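Local coordinates for protein geranyltranstransferase (PDB 3LOM) that probably catalyses the condensation of isoprenoid diphosphates to farnesyl diphosphate, and perhaps to geranylgeranyl diphosphate, as a magnesium-dependent polyprenyl synthase, at residues L42-F47 and K109-A114; L79-C84 and Q124-E129. All coordinates share one frame; numbering follows the deposited sequence.

Contact 1 (L42-F47 and K109-A114); sequences LHYALF and KAFDEA
The hydroxyl of Tyr-44 is hydrogen-bonded to the carbonyl oxygen of Pro-105, and Ala-110 CB lies 3.8 Å from the same OH atom. Nearby, Lys-104 NZ is hydrogen-bonded to the carbonyl oxygen of Tyr-44, and the lysine also makes a cation-pi contact with the tyrosine side chain. The phenol is thus held at its polar end, while its ring meets two residues of 109-114.

Ala-110 touches the outer part of that ring. Ala-110 CB is 3.6 Å from Tyr-44 CE2 and sits 4.0 Å from the ring centroid, 30° off the ring normal. This is an off-centre CH-pi contact. Phe-111 meets the inner part. Phe-111 CE2 lies 3.7 Å from Tyr-44 CB, which is in the plane of the phenyl ring at its edge. The two rings form an offset edge-to-face pair. The edge of Phe-111 is turned to the face of Tyr-44, with the planes at 73°. The centroids are 5.8 Å apart. With CG of Tyr-44 anti to the backbone N (chi1 180°), the ring extends from helix 36-46 toward 109-114. The two aromatic side chains pass side by side, running opposite ways. The contact is small and lies near the surface.

Phe-111 and Asp-112 join helix 107-110 to helix 113-135, and Asp-112 is the N-cap of the second. The Phe-111 side chain also packs on Gln-37, Ser-40 and Ala-41, so the turn rests on helix 36-46, beside the 100-101/104-105 hairpin that carries Lys-104 and Pro-105.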
# COMPACT_ATOMS: atom_id res chain seq x y z
N LEU A 42 -11.92 10.16 0.30
CA LEU A 42 -12.17 8.83 -0.28
C LEU A 42 -13.36 8.81 -1.22
O LEU A 42 -13.25 8.35 -2.36
CB LEU A 42 -12.41 7.80 0.83
CG LEU A 42 -11.20 7.13 1.48
CD1 LEU A 42 -11.61 6.48 2.78
CD2 LEU A 42 -10.62 6.09 0.54
N HIS A 43 -14.50 9.30 -0.74
CA HIS A 43 -15.73 9.32 -1.51
C HIS A 43 -15.66 10.28 -2.70
O HIS A 43 -16.22 10.00 -3.75
CB HIS A 43 -16.93 9.65 -0.61
CG HIS A 43 -17.37 8.50 0.24
ND1 HIS A 43 -16.97 8.33 1.54
CD2 HIS A 43 -18.16 7.44 -0.06
CE1 HIS A 43 -17.51 7.22 2.03
NE2 HIS A 43 -18.23 6.66 1.08
N TYR A 44 -14.96 11.40 -2.53
CA TYR A 44 -14.76 12.35 -3.63
C TYR A 44 -13.95 11.73 -4.77
O TYR A 44 -14.29 11.89 -5.95
CB TYR A 44 -14.07 13.62 -3.14
CG TYR A 44 -13.84 14.63 -4.25
CD1 TYR A 44 -14.88 15.44 -4.70
CD2 TYR A 44 -12.59 14.77 -4.86
CE1 TYR A 44 -14.69 16.36 -5.72
CE2 TYR A 44 -12.39 15.68 -5.89
CZ TYR A 44 -13.45 16.48 -6.31
OH TYR A 44 -13.28 17.39 -7.32
N ALA A 45 -12.88 11.04 -4.40
CA ALA A 45 -11.96 10.48 -5.37
C ALA A 45 -12.53 9.26 -6.09
O ALA A 45 -12.39 9.14 -7.30
CB ALA A 45 -10.65 10.14 -4.70
N LEU A 46 -13.20 8.37 -5.34
CA LEU A 46 -13.67 7.09 -5.88
C LEU A 46 -14.89 7.10 -6.79
O LEU A 46 -15.13 6.13 -7.51
CB LEU A 46 -13.93 6.09 -4.74
CG LEU A 46 -12.78 5.18 -4.31
CD1 LEU A 46 -13.30 4.18 -3.30
CD2 LEU A 46 -12.16 4.46 -5.51
N PHE A 47 -15.68 8.17 -6.77
CA PHE A 47 -16.93 8.17 -7.53
C PHE A 47 -16.99 9.30 -8.54
O PHE A 47 -16.91 10.47 -8.19
CB PHE A 47 -18.14 8.18 -6.61
CG PHE A 47 -18.26 6.95 -5.76
CD1 PHE A 47 -17.80 6.96 -4.45
CD2 PHE A 47 -18.80 5.78 -6.27
CE1 PHE A 47 -17.90 5.82 -3.65
CE2 PHE A 47 -18.91 4.63 -5.48
CZ PHE A 47 -18.45 4.65 -4.17
N LYS A 109 -6.69 19.65 -5.17
CA LYS A 109 -7.31 20.95 -5.44
C LYS A 109 -8.63 21.11 -4.68
O LYS A 109 -8.94 22.20 -4.19
CB LYS A 109 -7.51 21.18 -6.94
CG LYS A 109 -6.23 21.20 -7.77
CD LYS A 109 -5.23 22.24 -7.29
CE LYS A 109 -5.66 23.65 -7.65
NZ LYS A 109 -4.75 24.63 -7.00
N ALA A 110 -9.41 20.03 -4.60
CA ALA A 110 -10.66 20.01 -3.86
C ALA A 110 -10.43 19.99 -2.36
O ALA A 110 -11.24 20.50 -1.59
CB ALA A 110 -11.52 18.83 -4.27
N PHE A 111 -9.32 19.39 -1.94
CA PHE A 111 -8.96 19.34 -0.52
C PHE A 111 -7.62 20.03 -0.36
O PHE A 111 -7.52 21.24 -0.57
CB PHE A 111 -8.95 17.90 -0.02
CG PHE A 111 -10.31 17.26 0.02
CD1 PHE A 111 -11.08 17.32 1.18
CD2 PHE A 111 -10.84 16.63 -1.11
CE1 PHE A 111 -12.35 16.75 1.21
CE2 PHE A 111 -12.10 16.05 -1.08
CZ PHE A 111 -12.86 16.11 0.08
N ASP A 112 -6.60 19.27 0.01
CA ASP A 112 -5.24 19.77 0.03
C ASP A 112 -4.29 18.63 -0.33
O ASP A 112 -4.72 17.47 -0.43
CB ASP A 112 -4.88 20.43 1.37
CG ASP A 112 -5.30 19.60 2.56
OD1 ASP A 112 -4.98 18.40 2.61
OD2 ASP A 112 -5.93 20.16 3.48
N GLU A 113 -3.02 18.95 -0.53
CA GLU A 113 -2.04 17.94 -0.93
C GLU A 113 -1.84 16.85 0.11
O GLU A 113 -1.79 15.67 -0.25
CB GLU A 113 -0.72 18.59 -1.29
CG GLU A 113 -0.71 19.34 -2.60
CD GLU A 113 0.64 19.97 -2.88
OE1 GLU A 113 1.67 19.33 -2.59
OE2 GLU A 113 0.65 21.11 -3.40
N ALA A 114 -1.78 17.23 1.40
CA ALA A 114 -1.68 16.23 2.48
C ALA A 114 -2.82 15.20 2.47
O ALA A 114 -2.58 14.01 2.68
CB ALA A 114 -1.61 16.91 3.83

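Contact 2 (L79-C84 and Q124-E129); sequences LELTHC and QALAIE
The helical segments 79-84 and 124-129 run almost antiparallel, at 168°, and their axes approach to 8.1 Å. Leu-81 and Ala-127 stand where the backbones come close, with CA atoms 5.5 Å apart. Their CB atoms point at the opposite helix and meet at 3.9 Å. The small alanine lets the isobutyl group of Leu-81 reach its backbone, and Leu-81 CD1 comes to 3.8 Å from Ala-127 N. Leu-81 CD1 also touches Leu-126 CG, at 3.8 Å. The two leucine side chains cross at a slant. CG of Leu-126 is anti to its own backbone N (chi1 -174°), and its CD2 methyl meets both methyls of Leu-81.

Thr-82 completes the contact on the other flank of Ala-127. Thr-82 OG1 lies 3.4 Å from Ala-127 CB. This hydroxyl is hydrogen-bonded to the carbonyl oxygen of Ala-78, one turn earlier in its own helix. A water binds Thr-82 OG1 at 2.6 Å and donates to Gln-124 O at 3.1 Å. It therefore bridges the two helices within an otherwise largely apolar contact.

All four touching residues are buried. Helix 113-135 reaches the second subunit on another side, where Gln-124 NE2 is hydrogen-bonded to the carbonyl oxygen of Asp-121 of that subunit. Close antiparallel helix pairs of this kind build the all-helical isoprenoid synthase fold.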
# COMPACT_ATOMS: atom_id res chain seq x y z
N LEU A 79 -8.83 -3.65 -7.34
CA LEU A 79 -8.19 -3.07 -8.52
C LEU A 79 -8.47 -1.61 -8.74
O LEU A 79 -7.55 -0.86 -9.09
CB LEU A 79 -8.60 -3.82 -9.77
CG LEU A 79 -7.48 -4.61 -10.41
CD1 LEU A 79 -8.14 -5.57 -11.31
CD2 LEU A 79 -6.50 -3.74 -11.19
N GLU A 80 -9.73 -1.20 -8.57
CA GLU A 80 -10.08 0.21 -8.71
C GLU A 80 -9.47 1.06 -7.62
O GLU A 80 -9.00 2.15 -7.90
CB GLU A 80 -11.58 0.45 -8.76
CG GLU A 80 -12.07 1.07 -10.07
CD GLU A 80 -11.18 2.19 -10.60
OE1 GLU A 80 -10.58 2.01 -11.68
OE2 GLU A 80 -11.09 3.24 -9.93
N LEU A 81 -9.46 0.54 -6.39
CA LEU A 81 -8.81 1.21 -5.26
C LEU A 81 -7.32 1.45 -5.52
O LEU A 81 -6.82 2.56 -5.28
CB LEU A 81 -9.02 0.43 -3.95
CG LEU A 81 -10.36 0.55 -3.23
CD1 LEU A 81 -10.53 -0.58 -2.23
CD2 LEU A 81 -10.50 1.89 -2.53
N THR A 82 -6.63 0.42 -6.02
CA THR A 82 -5.21 0.54 -6.40
C THR A 82 -5.03 1.55 -7.54
O THR A 82 -4.24 2.48 -7.41
CB THR A 82 -4.56 -0.83 -6.77
OG1 THR A 82 -4.71 -1.75 -5.67
CG2 THR A 82 -3.06 -0.67 -7.07
N HIS A 83 -5.79 1.40 -8.62
CA HIS A 83 -5.74 2.35 -9.74
C HIS A 83 -6.00 3.78 -9.28
O HIS A 83 -5.24 4.68 -9.65
CB HIS A 83 -6.75 1.94 -10.82
CG HIS A 83 -6.79 2.88 -11.99
ND1 HIS A 83 -5.67 3.22 -12.72
CD2 HIS A 83 -7.83 3.52 -12.58
CE1 HIS A 83 -6.01 4.04 -13.70
NE2 HIS A 83 -7.31 4.24 -13.64
N CYS A 84 -7.03 3.97 -8.45
CA CYS A 84 -7.43 5.29 -7.98
C CYS A 84 -6.36 5.95 -7.12
O CYS A 84 -6.05 7.13 -7.34
CB CYS A 84 -8.77 5.26 -7.23
SG CYS A 84 -9.43 6.90 -6.82
N GLN A 124 -4.41 2.34 -1.08
CA GLN A 124 -3.49 1.24 -1.35
C GLN A 124 -3.64 0.15 -0.30
O GLN A 124 -3.83 -1.02 -0.65
CB GLN A 124 -2.01 1.69 -1.45
CG GLN A 124 -1.02 0.50 -1.43
CD GLN A 124 0.35 0.76 -2.05
OE1 GLN A 124 0.86 -0.09 -2.78
NE2 GLN A 124 0.95 1.92 -1.77
N ALA A 125 -3.59 0.54 0.97
CA ALA A 125 -3.83 -0.38 2.07
C ALA A 125 -5.24 -1.01 2.04
O ALA A 125 -5.39 -2.19 2.36
CB ALA A 125 -3.57 0.30 3.40
N LEU A 126 -6.25 -0.22 1.65
CA LEU A 126 -7.64 -0.72 1.65
C LEU A 126 -7.85 -1.85 0.65
O LEU A 126 -8.46 -2.86 0.99
CB LEU A 126 -8.67 0.40 1.43
CG LEU A 126 -10.14 -0.05 1.56
CD1 LEU A 126 -10.45 -0.66 2.94
CD2 LEU A 126 -11.15 1.05 1.22
N ALA A 127 -7.33 -1.66 -0.56
CA ALA A 127 -7.36 -2.67 -1.62
C ALA A 127 -6.90 -4.04 -1.12
O ALA A 127 -7.52 -5.05 -1.43
CB ALA A 127 -6.49 -2.23 -2.77
N ILE A 128 -5.84 -4.04 -0.32
CA ILE A 128 -5.29 -5.25 0.29
C ILE A 128 -6.17 -5.76 1.45
O ILE A 128 -6.40 -6.97 1.54
CB ILE A 128 -3.82 -5.03 0.73
CG1 ILE A 128 -2.98 -4.69 -0.50
CG2 ILE A 128 -3.25 -6.24 1.44
CD1 ILE A 128 -1.83 -3.76 -0.22
N GLU A 129 -6.68 -4.86 2.30
CA GLU A 129 -7.63 -5.22 3.37
C GLU A 129 -8.88 -5.91 2.83
O GLU A 129 -9.26 -6.97 3.31
CB GLU A 129 -8.04 -3.98 4.20
CG GLU A 129 -8.89 -4.28 5.44
CD GLU A 129 -8.76 -3.24 6.55
OE1 GLU A 129 -9.10 -3.56 7.71
OE2 GLU A 129 -8.31 -2.10 6.28
O HOH W 1 -3.14 -1.31 -3.64

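How the contacts relate
The centres of contacts 1 and 2 are about 15 Å apart. Helix 113-135 serves both: it begins in 109-114 and continues through 124-129. Helix 36-46 joins them directly. Leu-46 CD1 lies 3.7 Å from Leu-81 CD2, and Leu-46 CD2 is 3.9 Å from Cys-84 CB. The segments alternate along the chain, and both contacts touch the second subunit. No substrate or metal is part of either contact. As in relatives, however, the C-terminal end of helix 69-91 enters the first aspartate-rich motif, which probably binds magnesium and diphosphate. The turn after helix 36-46 probably contributes to isopentenyl diphosphate binding.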